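Local atomic coordinates of exodeoxyribonuclease (Neisseria meningitidis, PDB entry 2JC5), a protein that probably cleaves the DNA backbone at apurinic or apyrimidinic sites as a metal-dependent phosphodiesterase of the AP/ExoA repair family. Residues I144-W150 with I220-T226. Residues are numbered along the deposited sequence; the frame is centred on the assembly and turned at random.
Sequences IVVCGDW and IDYQMVT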
ATOM      1  N   ILE A 144       9.103  -3.890  10.651  1.00  5.65           N
ATOM      2  CA  ILE A 144       8.046  -4.173   9.675  1.00  7.22           C
ATOM      3  C   ILE A 144       7.532  -2.907   9.021  1.00  6.43           C
ATOM      4  O   ILE A 144       7.290  -1.896   9.701  1.00  5.63           O
ATOM      5  CB  ILE A 144       6.859  -4.928  10.313  1.00  7.78           C
ATOM      6  CG1 ILE A 144       7.347  -6.168  11.060  1.00  8.59           C
ATOM      7  CG2 ILE A 144       5.831  -5.324   9.223  1.00  6.85           C
ATOM      8  CD1 ILE A 144       6.266  -6.942  11.751  1.00  9.42           C
ATOM      9  N   VAL A 145       7.386  -2.962   7.697  1.00  6.05           N
ATOM     10  CA  VAL A 145       6.716  -1.918   6.933  1.00  5.83           C
ATOM     11  C   VAL A 145       5.495  -2.545   6.278  1.00  5.85           C
ATOM     12  O   VAL A 145       5.644  -3.464   5.476  1.00  7.11           O
ATOM     13  CB  VAL A 145       7.625  -1.305   5.858  1.00  6.63           C
ATOM     14  CG1 VAL A 145       6.905  -0.146   5.124  1.00  8.45           C
ATOM     15  CG2 VAL A 145       8.926  -0.802   6.497  1.00  7.48           C
ATOM     16  N   VAL A 146       4.305  -2.025   6.611  1.00  5.92           N
ATOM     17  CA  VAL A 146       3.071  -2.433   5.942  1.00  5.49           C
ATOM     18  C   VAL A 146       2.737  -1.356   4.911  1.00  6.08           C
ATOM     19  O   VAL A 146       2.271  -0.264   5.270  1.00  7.30           O
ATOM     20  CB  VAL A 146       1.904  -2.644   6.937  1.00  6.63           C
ATOM     21  CG1 VAL A 146       0.677  -3.195   6.209  1.00  7.32           C
ATOM     22  CG2 VAL A 146       2.321  -3.601   8.063  1.00  8.27           C
ATOM     23  N   CYS A 147       3.043  -1.655   3.650  1.00  7.31           N
ATOM     24  CA  CYS A 147       2.786  -0.781   2.529  1.00  7.75           C
ATOM     25  C   CYS A 147       1.435  -1.079   1.937  1.00  7.29           C
ATOM     26  O   CYS A 147       1.071  -2.240   1.777  1.00  9.45           O
ATOM     27  CB  CYS A 147       3.775  -1.029   1.404  1.00  9.22           C
ATOM     28  SG  CYS A 147       5.427  -0.528   1.690  1.00 11.77           S
ATOM     29  N   GLY A 148       0.722  -0.044   1.515  1.00  7.05           N
ATOM     30  CA  GLY A 148      -0.305  -0.287   0.542  1.00  7.73           C
ATOM     31  C   GLY A 148      -1.387   0.741   0.494  1.00  6.22           C
ATOM     32  O   GLY A 148      -1.222   1.865   0.959  1.00  6.27           O
ATOM     33  N   ASP A 149      -2.487   0.318  -0.109  1.00  5.81           N
ATOM     34  CA  ASP A 149      -3.651   1.147  -0.303  1.00  4.73           C
ATOM     35  C   ASP A 149      -4.643   0.724   0.759  1.00  4.75           C
ATOM     36  O   ASP A 149      -5.179  -0.381   0.711  1.00  5.50           O
ATOM     37  CB  ASP A 149      -4.200   0.919  -1.698  1.00  5.39           C
ATOM     38  CG  ASP A 149      -5.478   1.671  -1.983  1.00  6.12           C
ATOM     39  OD1 ASP A 149      -5.998   2.388  -1.103  1.00  7.61           O
ATOM     40  OD2 ASP A 149      -5.980   1.548  -3.131  1.00  7.58           O
ATOM     41  N   TRP A 150      -4.792   1.580   1.763  1.00  5.41           N
ATOM     42  CA  TRP A 150      -5.622   1.298   2.925  1.00  6.24           C
ATOM     43  C   TRP A 150      -7.035   1.815   2.734  1.00  5.82           C
ATOM     44  O   TRP A 150      -7.896   1.533   3.561  1.00  6.77           O
ATOM     45  CB  TRP A 150      -5.008   1.896   4.194  1.00  7.61           C
ATOM     46  CG  TRP A 150      -3.702   1.261   4.609  1.00  7.86           C
ATOM     47  CD1 TRP A 150      -2.550   1.196   3.880  1.00  8.39           C
ATOM     48  CD2 TRP A 150      -3.419   0.621   5.854  1.00  6.93           C
ATOM     49  NE1 TRP A 150      -1.571   0.544   4.593  1.00  8.59           N
ATOM     50  CE2 TRP A 150      -2.073   0.202   5.819  1.00  7.15           C
ATOM     51  CE3 TRP A 150      -4.165   0.379   7.012  1.00  7.76           C
ATOM     52  CZ2 TRP A 150      -1.477  -0.466   6.879  1.00  8.99           C
ATOM     53  CZ3 TRP A 150      -3.553  -0.264   8.070  1.00  8.73           C
ATOM     54  CH2 TRP A 150      -2.237  -0.685   7.987  1.00  8.49           C
ATOM     55  N   ILE A 220      -4.609   7.971   0.751  1.00  4.83           N
ATOM     56  CA  ILE A 220      -5.123   6.661   1.154  1.00  5.17           C
ATOM     57  C   ILE A 220      -4.069   5.549   1.085  1.00  4.97           C
ATOM     58  O   ILE A 220      -4.360   4.416   1.466  1.00  5.33           O
ATOM     59  CB  ILE A 220      -6.401   6.281   0.377  1.00  5.07           C
ATOM     60  CG1 ILE A 220      -6.147   6.289  -1.134  1.00  5.65           C
ATOM     61  CG2 ILE A 220      -7.553   7.210   0.769  1.00  6.80           C
ATOM     62  CD1 ILE A 220      -7.327   5.741  -1.970  1.00  6.71           C
ATOM     63  N   ASP A 221      -2.866   5.879   0.607  1.00  5.13           N
ATOM     64  CA  ASP A 221      -1.739   4.954   0.557  1.00  4.58           C
ATOM     65  C   ASP A 221      -0.798   5.317   1.684  1.00  4.51           C
ATOM     66  O   ASP A 221      -0.578   6.503   1.954  1.00  6.37           O
ATOM     67  CB  ASP A 221      -1.044   5.057  -0.791  1.00  7.49           C
ATOM     68  CG  ASP A 221      -1.967   4.680  -1.941  1.00  7.29           C
ATOM     69  OD1 ASP A 221      -2.067   3.465  -2.258  1.00  9.72           O
ATOM     70  OD2 ASP A 221      -2.605   5.581  -2.540  1.00  7.55           O
ATOM     71  N   TYR A 222      -0.271   4.301   2.348  1.00  5.53           N
ATOM     72  CA  TYR A 222       0.552   4.484   3.544  1.00  5.91           C
ATOM     73  C   TYR A 222       1.741   3.551   3.548  1.00  5.35           C
ATOM     74  O   TYR A 222       1.709   2.477   2.949  1.00  7.35           O
ATOM     75  CB  TYR A 222      -0.215   4.132   4.824  1.00  7.59           C
ATOM     76  CG  TYR A 222      -1.436   4.922   5.155  1.00  7.49           C
ATOM     77  CD1 TYR A 222      -2.641   4.686   4.501  1.00  7.46           C
ATOM     78  CD2 TYR A 222      -1.419   5.878   6.157  1.00  7.71           C
ATOM     79  CE1 TYR A 222      -3.761   5.405   4.813  1.00  7.85           C
ATOM     80  CE2 TYR A 222      -2.550   6.586   6.480  1.00  7.61           C
ATOM     81  CZ  TYR A 222      -3.727   6.336   5.812  1.00  6.75           C
ATOM     82  OH  TYR A 222      -4.862   7.037   6.168  1.00  8.80           O
ATOM     83  N   GLN A 223       2.754   3.937   4.310  1.00  5.27           N
ATOM     84  CA  GLN A 223       3.722   2.994   4.881  1.00  6.03           C
ATOM     85  C   GLN A 223       3.573   3.078   6.390  1.00  5.65           C
ATOM     86  O   GLN A 223       3.884   4.102   6.982  1.00  7.32           O
ATOM     87  CB  GLN A 223       5.144   3.327   4.408  1.00  5.88           C
ATOM     88  CG  GLN A 223       5.310   3.127   2.901  1.00  6.91           C
ATOM     89  CD  GLN A 223       6.758   3.048   2.390  1.00  4.99           C
ATOM     90  OE1 GLN A 223       7.708   2.760   3.124  1.00  6.96           O
ATOM     91  NE2 GLN A 223       6.913   3.281   1.102  1.00  6.38           N
ATOM     92  N   MET A 224       3.005   2.031   6.986  1.00  5.94           N
ATOM     93  CA  MET A 224       2.880   1.938   8.441  1.00  6.11           C
ATOM     94  C   MET A 224       4.078   1.163   8.970  1.00  6.82           C
ATOM     95  O   MET A 224       4.349   0.070   8.489  1.00  5.85           O
ATOM     96  CB  MET A 224       1.598   1.219   8.859  1.00  7.51           C
ATOM     97  CG  MET A 224       0.321   1.972   8.517  1.00  8.82           C
ATOM     98  SD  MET A 224       0.127   3.442   9.563  1.00 10.39           S
ATOM     99  CE  MET A 224      -1.606   3.794   9.265  1.00  9.40           C
ATOM    100  N   VAL A 225       4.789   1.722   9.949  1.00  5.96           N
ATOM    101  CA  VAL A 225       6.111   1.220  10.320  1.00  5.09           C
ATOM    102  C   VAL A 225       6.221   0.992  11.831  1.00  6.89           C
ATOM    103  O   VAL A 225       5.653   1.739  12.635  1.00  6.47           O
ATOM    104  CB  VAL A 225       7.201   2.218   9.823  1.00  6.01           C
ATOM    105  CG1 VAL A 225       8.607   1.670  10.019  1.00  7.11           C
ATOM    106  CG2 VAL A 225       6.987   2.553   8.338  1.00  8.00           C
ATOM    107  N   THR A 226       6.979  -0.033  12.209  1.00  6.42           N
ATOM    108  CA  THR A 226       7.314  -0.320  13.613  1.00  6.45           C
ATOM    109  C   THR A 226       8.259   0.756  14.165  1.00  8.40           C
ATOM    110  O   THR A 226       8.869   1.486  13.392  1.00  8.22           O
ATOM    111  CB  THR A 226       7.930  -1.712  13.711  1.00  6.91           C
ATOM    112  OG1 THR A 226       8.928  -1.866  12.701  1.00  8.09           O
ATOM    113  CG2 THR A 226       6.843  -2.756  13.533  1.00  7.63           C
TER
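Strands 144-147 and 221-225 run antiparallel, their axes 4.6 Å apart at 163°. Val146 and Met224 exchange hydrogen bonds (Val146 N to Met224 O, 2.8 Å; Met224 N to Val146 O, 3.0 Å), as do Gly148 and Tyr222. The pairing runs on past Gly148, where the chain turns a corner, to a bond from Trp150 N to Ile220 O (2.9 Å); at the other end Thr226 OG1 accepts from Ile144 N (2.9 Å). Strand 103-109 lies on the far side of 144-147, placing this pair inside one of the two sheets of the DNase I-like sandwich. Val145, Cys147, Gln223 and Val225 face the other sheet, where Gln223 OE1 bonds to Tyr254 and its NE2 to Ile4 O. On that same face Asp149 and Asp221 reach the active site, their OD1 atoms 4.2 Å apart; Asp149 bonds to Asn8, Asp221 to Thr203 and His247, consistent with their predicted catalytic roles. Val146, Tyr222 and Met224 lie on the opposite face, where Trp150 folds back over Gly148; the Tyr222 edge meets the face of the Trp150 five-membered ring (T-shaped, centroids 4.9 Å apart), and Met224 SD lies obliquely 5.3 Å from the Trp150 six-membered ring centroid, a Met-aromatic contact.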